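Side-chain contacts in Cap5O (Staphylococcus aureus, PDB 3OJO), which probably oxidises UDP-N-acetyl-mannosamine with NAD as the electron acceptor in the biosynthesis of capsular polysaccharide: residues 234-238 with 239-243; 246-249 with 250-254. All coordinates share one frame; numbering follows the deposited sequence.

In the fold
Contacts 1 and 2 follow each other along the chain in the central domain. Contact 1 (234-238 with 239-243) ends the long helix 208-238 and turns the chain into the short helix 243-250; contact 2 (246-249 with 250-254) takes the chain out of that short helix. Their centres are about 16 Å apart, yet they meet directly: Ile241 CG2 packs on Val246 CG2 at 3.6 Å. Met217 of the second subunit reaches both, touching Val243 in contact 1 and Val246 and Ala250 in contact 2. Contact 1 lies away from the NAD and pyridine-2,6-dicarboxylic acid (PDC) binding residues, whereas contact 2 ends at His253, beside PDC molecules of the europium complex; the Ala250 side chain is about 13 Å from the europium ion.

Contact 1: 234-238 with 239-243; sequences KICNN and LNINV
Ile241 folds back over Cys236 by both backbone and side chain, closing the end of helix 208-238 in a Schellman motif. Its hydrogen-bonded part is two nested backbone bonds: Ile241 N reaches Cys236 O at 2.8 Å, nearly straight at 167°, and inside it a weak bond runs from Asn240 N to Asn237 O at 3.5 Å. Asn240 makes the reversal with left-handed backbone angles (phi 56°). Leu239 N is shared less decisively, with weak bonds to both Ile235 O and Cys236 O.

The apolar contacts link Cys236 with Ile241 and Val243, the hydrophobic contact that usually accompanies such a motif. Cys236 SG, set beside its own backbone N (chi1 -79°), meets the CG2 branch of Ile241 at 3.7 Å, while Cys236 CB abuts Val243 CB at 3.8 Å. Leu239 runs alongside Ile235, the two pointing the same way, and Leu239 CD1 is 4.0 Å from Ile235 CG2. Leu239 CG rests 3.4 Å from Ile235 O.

The second subunit also touches this turn: Met213 of that chain packs on Ile235 and Cys236, and its Lys134 and Arg209 bond to Leu239 O and Asn240 O. One strong bond thus carries the cap while the other three are weak, so side-chain packing and the two cationic side chains of the partner subunit share in holding the turn.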
ATOM      1  N   LYS B 234     -15.666   5.447   0.189  1.00 35.21           N
ATOM      2  CA  LYS B 234     -16.962   5.124  -0.374  1.00 35.66           C
ATOM      3  C   LYS B 234     -17.737   4.136   0.521  1.00 40.65           C
ATOM      4  O   LYS B 234     -18.928   4.335   0.753  1.00 42.57           O
ATOM      5  CB  LYS B 234     -16.814   4.589  -1.799  1.00 37.97           C
ATOM      6  CG  LYS B 234     -16.383   5.639  -2.804  1.00 47.03           C
ATOM      7  CD  LYS B 234     -16.270   5.010  -4.174  1.00 50.33           C
ATOM      8  CE  LYS B 234     -15.863   5.970  -5.245  1.00 44.33           C
ATOM      9  NZ  LYS B 234     -15.506   5.259  -6.510  1.00 33.54           N
ATOM     10  N   ILE B 235     -17.047   3.113   1.048  1.00 35.97           N
ATOM     11  CA  ILE B 235     -17.597   2.075   1.926  1.00 35.07           C
ATOM     12  C   ILE B 235     -18.088   2.695   3.237  1.00 40.91           C
ATOM     13  O   ILE B 235     -19.239   2.473   3.626  1.00 42.45           O
ATOM     14  CB  ILE B 235     -16.569   0.914   2.134  1.00 36.85           C
ATOM     15  CG1 ILE B 235     -16.417   0.062   0.842  1.00 35.94           C
ATOM     16  CG2 ILE B 235     -16.956   0.028   3.339  1.00 37.13           C
ATOM     17  CD1 ILE B 235     -15.130  -0.885   0.784  1.00 39.59           C
ATOM     18  N   CYS B 236     -17.205   3.495   3.892  1.00 35.80           N
ATOM     19  CA  CYS B 236     -17.447   4.205   5.147  1.00 32.98           C
ATOM     20  C   CYS B 236     -18.588   5.175   5.051  1.00 37.46           C
ATOM     21  O   CYS B 236     -19.348   5.309   6.011  1.00 37.78           O
ATOM     22  CB  CYS B 236     -16.183   4.906   5.623  1.00 31.19           C
ATOM     23  SG  CYS B 236     -15.008   3.817   6.432  1.00 33.70           S
ATOM     24  N   ASN B 237     -18.706   5.871   3.921  1.00 35.49           N
ATOM     25  CA  ASN B 237     -19.813   6.809   3.756  1.00 37.33           C
ATOM     26  C   ASN B 237     -21.165   6.095   3.664  1.00 43.96           C
ATOM     27  O   ASN B 237     -22.137   6.568   4.255  1.00 43.95           O
ATOM     28  CB  ASN B 237     -19.575   7.798   2.628  1.00 37.15           C
ATOM     29  CG  ASN B 237     -18.781   9.011   3.080  1.00 58.19           C
ATOM     30  OD1 ASN B 237     -17.637   9.223   2.678  1.00 46.97           O
ATOM     31  ND2 ASN B 237     -19.369   9.835   3.931  1.00 51.16           N
ATOM     32  N   ASN B 238     -21.177   4.891   3.054  1.00 41.28           N
ATOM     33  CA  ASN B 238     -22.357   4.044   2.927  1.00 41.54           C
ATOM     34  C   ASN B 238     -22.819   3.451   4.240  1.00 47.24           C
ATOM     35  O   ASN B 238     -23.998   3.128   4.366  1.00 50.19           O
ATOM     36  CB  ASN B 238     -22.130   2.926   1.900  1.00 40.02           C
ATOM     37  CG  ASN B 238     -22.398   3.342   0.468  1.00 62.09           C
ATOM     38  OD1 ASN B 238     -22.782   4.487   0.160  1.00 55.36           O
ATOM     39  ND2 ASN B 238     -22.233   2.406  -0.446  1.00 53.74           N
ATOM     40  N   LEU B 239     -21.904   3.280   5.203  1.00 41.54           N
ATOM     41  CA  LEU B 239     -22.195   2.675   6.504  1.00 39.66           C
ATOM     42  C   LEU B 239     -22.215   3.696   7.650  1.00 42.94           C
ATOM     43  O   LEU B 239     -22.283   3.299   8.813  1.00 44.33           O
ATOM     44  CB  LEU B 239     -21.180   1.562   6.821  1.00 38.92           C
ATOM     45  CG  LEU B 239     -20.952   0.452   5.791  1.00 42.11           C
ATOM     46  CD1 LEU B 239     -19.770  -0.396   6.194  1.00 40.18           C
ATOM     47  CD2 LEU B 239     -22.177  -0.428   5.647  1.00 44.70           C
ATOM     48  N   ASN B 240     -22.161   5.002   7.335  1.00 37.66           N
ATOM     49  CA  ASN B 240     -22.141   6.073   8.333  1.00 37.10           C
ATOM     50  C   ASN B 240     -21.000   5.904   9.306  1.00 39.68           C
ATOM     51  O   ASN B 240     -21.174   6.009  10.520  1.00 40.82           O
ATOM     52  CB  ASN B 240     -23.498   6.243   9.045  1.00 44.06           C
ATOM     53  CG  ASN B 240     -24.625   6.733   8.156  1.00 69.86           C
ATOM     54  OD1 ASN B 240     -24.485   6.895   6.926  1.00 63.57           O
ATOM     55  ND2 ASN B 240     -25.780   6.956   8.766  1.00 60.25           N
ATOM     56  N   ILE B 241     -19.823   5.599   8.752  1.00 33.32           N
ATOM     57  CA  ILE B 241     -18.578   5.427   9.467  1.00 31.43           C
ATOM     58  C   ILE B 241     -17.671   6.595   9.024  1.00 37.40           C
ATOM     59  O   ILE B 241     -17.727   7.032   7.861  1.00 35.51           O
ATOM     60  CB  ILE B 241     -17.963   4.018   9.231  1.00 33.11           C
ATOM     61  CG1 ILE B 241     -18.871   2.920   9.849  1.00 33.35           C
ATOM     62  CG2 ILE B 241     -16.540   3.915   9.809  1.00 31.93           C
ATOM     63  CD1 ILE B 241     -18.539   1.459   9.403  1.00 36.30           C
ATOM     64  N   ASN B 242     -16.900   7.150   9.979  1.00 35.35           N
ATOM     65  CA  ASN B 242     -15.971   8.222   9.684  1.00 35.65           C
ATOM     66  C   ASN B 242     -14.682   7.581   9.152  1.00 38.70           C
ATOM     67  O   ASN B 242     -13.994   6.887   9.902  1.00 38.83           O
ATOM     68  CB  ASN B 242     -15.705   9.078  10.943  1.00 31.70           C
ATOM     69  CG  ASN B 242     -14.880  10.296  10.629  1.00 39.65           C
ATOM     70  OD1 ASN B 242     -13.791  10.235  10.036  1.00 36.45           O
ATOM     71  ND2 ASN B 242     -15.411  11.434  10.959  1.00 35.35           N
ATOM     72  N   VAL B 243     -14.354   7.816   7.878  1.00 33.67           N
ATOM     73  CA  VAL B 243     -13.152   7.237   7.274  1.00 33.90           C
ATOM     74  C   VAL B 243     -11.834   7.754   7.879  1.00 39.65           C
ATOM     75  O   VAL B 243     -10.910   6.961   8.110  1.00 39.64           O
ATOM     76  CB  VAL B 243     -13.182   7.237   5.722  1.00 38.47           C
ATOM     77  CG1 VAL B 243     -13.029   8.636   5.130  1.00 37.41           C
ATOM     78  CG2 VAL B 243     -12.139   6.268   5.144  1.00 38.76           C
TER

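Contact 2: 246-249 with 250-254; sequences VIEM and ANKHP. With PDC (pyridine-2,6-dicarboxylic acid), chain F; PDC (pyridine-2,6-dicarboxylic acid), chain E.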
ATOM      1  N   VAL B 246     -11.137   6.256  11.372  1.00 36.15           N
ATOM      2  CA  VAL B 246     -10.774   4.852  11.227  1.00 35.15           C
ATOM      3  C   VAL B 246      -9.351   4.689  10.648  1.00 38.01           C
ATOM      4  O   VAL B 246      -8.594   3.832  11.126  1.00 36.19           O
ATOM      5  CB  VAL B 246     -11.868   4.066  10.476  1.00 39.50           C
ATOM      6  CG1 VAL B 246     -11.506   2.593  10.382  1.00 39.20           C
ATOM      7  CG2 VAL B 246     -13.208   4.217  11.194  1.00 39.14           C
ATOM      8  N   ILE B 247      -8.957   5.526   9.651  1.00 36.01           N
ATOM      9  CA  ILE B 247      -7.578   5.467   9.126  1.00 35.18           C
ATOM     10  C   ILE B 247      -6.602   5.708  10.309  1.00 40.98           C
ATOM     11  O   ILE B 247      -5.710   4.886  10.535  1.00 42.20           O
ATOM     12  CB  ILE B 247      -7.338   6.407   7.916  1.00 37.09           C
ATOM     13  CG1 ILE B 247      -8.115   5.907   6.682  1.00 36.81           C
ATOM     14  CG2 ILE B 247      -5.813   6.563   7.593  1.00 36.07           C
ATOM     15  CD1 ILE B 247      -8.272   6.925   5.557  1.00 36.36           C
ATOM     16  N   GLU B 248      -6.860   6.761  11.118  1.00 38.00           N
ATOM     17  CA  GLU B 248      -6.092   7.148  12.311  1.00 38.63           C
ATOM     18  C   GLU B 248      -6.026   6.006  13.322  1.00 40.45           C
ATOM     19  O   GLU B 248      -4.958   5.717  13.857  1.00 39.76           O
ATOM     20  CB  GLU B 248      -6.675   8.439  12.920  1.00 40.72           C
ATOM     21  CG  GLU B 248      -5.997   8.934  14.191  1.00 59.27           C
ATOM     22  CD  GLU B 248      -6.620  10.180  14.801  1.00 96.67           C
ATOM     23  OE1 GLU B 248      -7.868  10.235  14.920  1.00 93.03           O
ATOM     24  OE2 GLU B 248      -5.857  11.108  15.157  1.00 97.93           O
ATOM     25  N   MET B 249      -7.153   5.315  13.516  1.00 36.52           N
ATOM     26  CA  MET B 249      -7.272   4.149  14.372  1.00 36.59           C
ATOM     27  C   MET B 249      -6.373   3.009  13.840  1.00 40.59           C
ATOM     28  O   MET B 249      -5.437   2.612  14.531  1.00 41.20           O
ATOM     29  CB  MET B 249      -8.753   3.728  14.458  1.00 39.59           C
ATOM     30  CG  MET B 249      -9.053   2.650  15.511  1.00 43.92           C
ATOM     31  SD  MET B 249      -8.642   3.117  17.215  1.00 48.41           S
ATOM     32  CE  MET B 249      -9.760   4.560  17.446  1.00 44.82           C
ATOM     33  N   ALA B 250      -6.617   2.543  12.586  1.00 36.74           N
ATOM     34  CA  ALA B 250      -5.887   1.467  11.897  1.00 35.34           C
ATOM     35  C   ALA B 250      -4.368   1.696  11.766  1.00 40.29           C
ATOM     36  O   ALA B 250      -3.594   0.733  11.855  1.00 38.79           O
ATOM     37  CB  ALA B 250      -6.504   1.232  10.529  1.00 35.79           C
ATOM     38  N   ASN B 251      -3.941   2.968  11.548  1.00 38.40           N
ATOM     39  CA  ASN B 251      -2.528   3.336  11.402  1.00 38.52           C
ATOM     40  C   ASN B 251      -1.698   3.246  12.690  1.00 42.81           C
ATOM     41  O   ASN B 251      -0.477   3.377  12.637  1.00 43.70           O
ATOM     42  CB  ASN B 251      -2.365   4.687  10.693  1.00 38.25           C
ATOM     43  CG  ASN B 251      -2.619   4.658   9.197  1.00 44.65           C
ATOM     44  OD1 ASN B 251      -2.853   3.607   8.576  1.00 31.85           O
ATOM     45  ND2 ASN B 251      -2.580   5.834   8.589  1.00 30.96           N
ATOM     46  N   LYS B 252      -2.346   2.956  13.833  1.00 38.50           N
ATOM     47  CA  LYS B 252      -1.673   2.734  15.116  1.00 37.68           C
ATOM     48  C   LYS B 252      -0.857   1.424  15.049  1.00 43.50           C
ATOM     49  O   LYS B 252       0.100   1.243  15.809  1.00 45.53           O
ATOM     50  CB  LYS B 252      -2.671   2.723  16.284  1.00 38.43           C
ATOM     51  CG  LYS B 252      -3.212   4.103  16.639  1.00 46.48           C
ATOM     52  CD  LYS B 252      -4.285   4.011  17.723  1.00 57.10           C
ATOM     53  CE  LYS B 252      -4.778   5.357  18.208  1.00 67.59           C
ATOM     54  NZ  LYS B 252      -5.833   5.937  17.314  1.00 75.53           N
ATOM     55  N   HIS B 253      -1.203   0.529  14.099  1.00 38.28           N
ATOM     56  CA  HIS B 253      -0.426  -0.675  13.859  1.00 36.89           C
ATOM     57  C   HIS B 253       0.904  -0.225  13.209  1.00 39.74           C
ATOM     58  O   HIS B 253       0.879   0.553  12.245  1.00 37.51           O
ATOM     59  CB  HIS B 253      -1.180  -1.665  12.959  1.00 37.09           C
ATOM     60  CG  HIS B 253      -0.476  -2.983  12.797  1.00 39.30           C
ATOM     61  ND1 HIS B 253      -1.040  -4.148  13.239  1.00 40.26           N
ATOM     62  CD2 HIS B 253       0.726  -3.267  12.237  1.00 40.78           C
ATOM     63  CE1 HIS B 253      -0.170  -5.103  12.955  1.00 39.46           C
ATOM     64  NE2 HIS B 253       0.917  -4.615  12.376  1.00 40.19           N
ATOM     65  N   PRO B 254       2.064  -0.666  13.770  1.00 38.04           N
ATOM     66  CA  PRO B 254       3.380  -0.224  13.244  1.00 37.41           C
ATOM     67  C   PRO B 254       3.630  -0.446  11.759  1.00 43.04           C
ATOM     68  O   PRO B 254       4.409   0.294  11.159  1.00 43.36           O
ATOM     69  CB  PRO B 254       4.376  -1.036  14.077  1.00 38.79           C
ATOM     70  CG  PRO B 254       3.565  -2.182  14.654  1.00 43.31           C
ATOM     71  CD  PRO B 254       2.243  -1.563  14.931  1.00 39.40           C
TER
HETATM   72  N1  PDC F 504      -0.796  -7.602  10.438  0.87 39.44           N
HETATM   73  C2  PDC F 504      -0.150  -6.650   9.745  1.00 38.28           C
HETATM   74  C3  PDC F 504      -0.908  -5.645   9.152  0.94 36.26           C
HETATM   75  C4  PDC F 504      -2.296  -5.694   9.297  0.72 36.27           C
HETATM   76  C5  PDC F 504      -2.950  -6.715   9.968  0.43 37.22           C
HETATM   77  C6  PDC F 504      -2.136  -7.669  10.529  1.00 39.49           C
HETATM   78  C7  PDC F 504       1.319  -6.686   9.706  1.00 39.47           C
HETATM   79  O1  PDC F 504       1.849  -7.601  10.296  1.00 39.52           O
HETATM   80  O2  PDC F 504       2.024  -5.794   9.037  0.08 43.02           O
HETATM   81  C8  PDC F 504      -2.637  -8.805  11.305  0.85 40.05           C
HETATM   82  O3  PDC F 504      -3.821  -8.909  11.448  0.94 41.74           O
HETATM   83  O4  PDC F 504      -1.726  -9.676  11.864  1.00 39.11           O
HETATM   84  N1  PDC E 503      -0.368 -10.854  13.818  0.59 39.51           N
HETATM   85  C2  PDC E 503      -0.306  -9.702  14.505  1.00 38.36           C
HETATM   86  C3  PDC E 503      -0.625  -9.605  15.914  0.75 36.36           C
HETATM   87  C4  PDC E 503      -0.964 -10.758  16.592  0.86 36.40           C
HETATM   88  C5  PDC E 503      -1.034 -11.930  15.869  1.00 37.44           C
HETATM   89  C6  PDC E 503      -0.725 -11.964  14.477  1.00 39.72           C
HETATM   90  C7  PDC E 503       0.127  -8.483  13.835  1.00 39.13           C
HETATM   91  O1  PDC E 503       0.394  -8.550  12.593  0.82 38.66           O
HETATM   92  O2  PDC E 503       0.150  -7.405  14.729  0.82 42.67           O
HETATM   93  C8  PDC E 503      -0.832 -13.244  13.710  1.00 40.70           C
HETATM   94  O3  PDC E 503      -1.211 -14.264  14.226  0.39 42.59           O
HETATM   95  O4  PDC E 503      -0.591 -13.218  12.387  1.00 42.25           O
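The last turn of helix 243-250 passes into a type I beta turn, Ala250 to His253, and this junction is held by bonds from the N-H groups of Ala250, Asn251 and Lys252 back to the carbonyls of Val246, Ile247 and Met249. Ala250 N to Val246 O and Asn251 N to Ile247 O, each 2.8 Å, keep the helical i+4 spacing. Lys252 N then reaches Met249 O at 3.2 Å, and this step from i+4 to i+3 marks the tightening of the coil; the donor lies well above the carbonyl plane, 49° out of it. His253 N to Ala250 O, 3.3 Å, closes the beta turn.

Asn251 lies alongside Ile247, its ND2 3.5 Å from Ile247 CG2, while its OD1 accepts a bond from Ile258 N, fixing the amide against the loop that follows. Lys252 crosses Met249: the lysine is extended until a bend at its last torsion (chi4 83°) brings NZ within 4.0 Å of Met249 SD. The same NZ is 5.3 Å from Glu248 OE1, too far for contact, though the opposite charges probably attract.

With CG anti to the backbone N (chi1 -174°), the His253 ring extends to the bound PDC molecules and makes no contact with 246-249. One ring face carries C3 of PDC chain F, 3.8 Å above the plane and offset toward the rim. At the edge, His253 CE1 is modelled 2.9 Å from O2 of PDC chain E, an unusually short approach to be read with caution. The helix end thus runs straight into a type I turn whose last residue, His253, lines a PDC pocket reached by Arg163 of the second subunit.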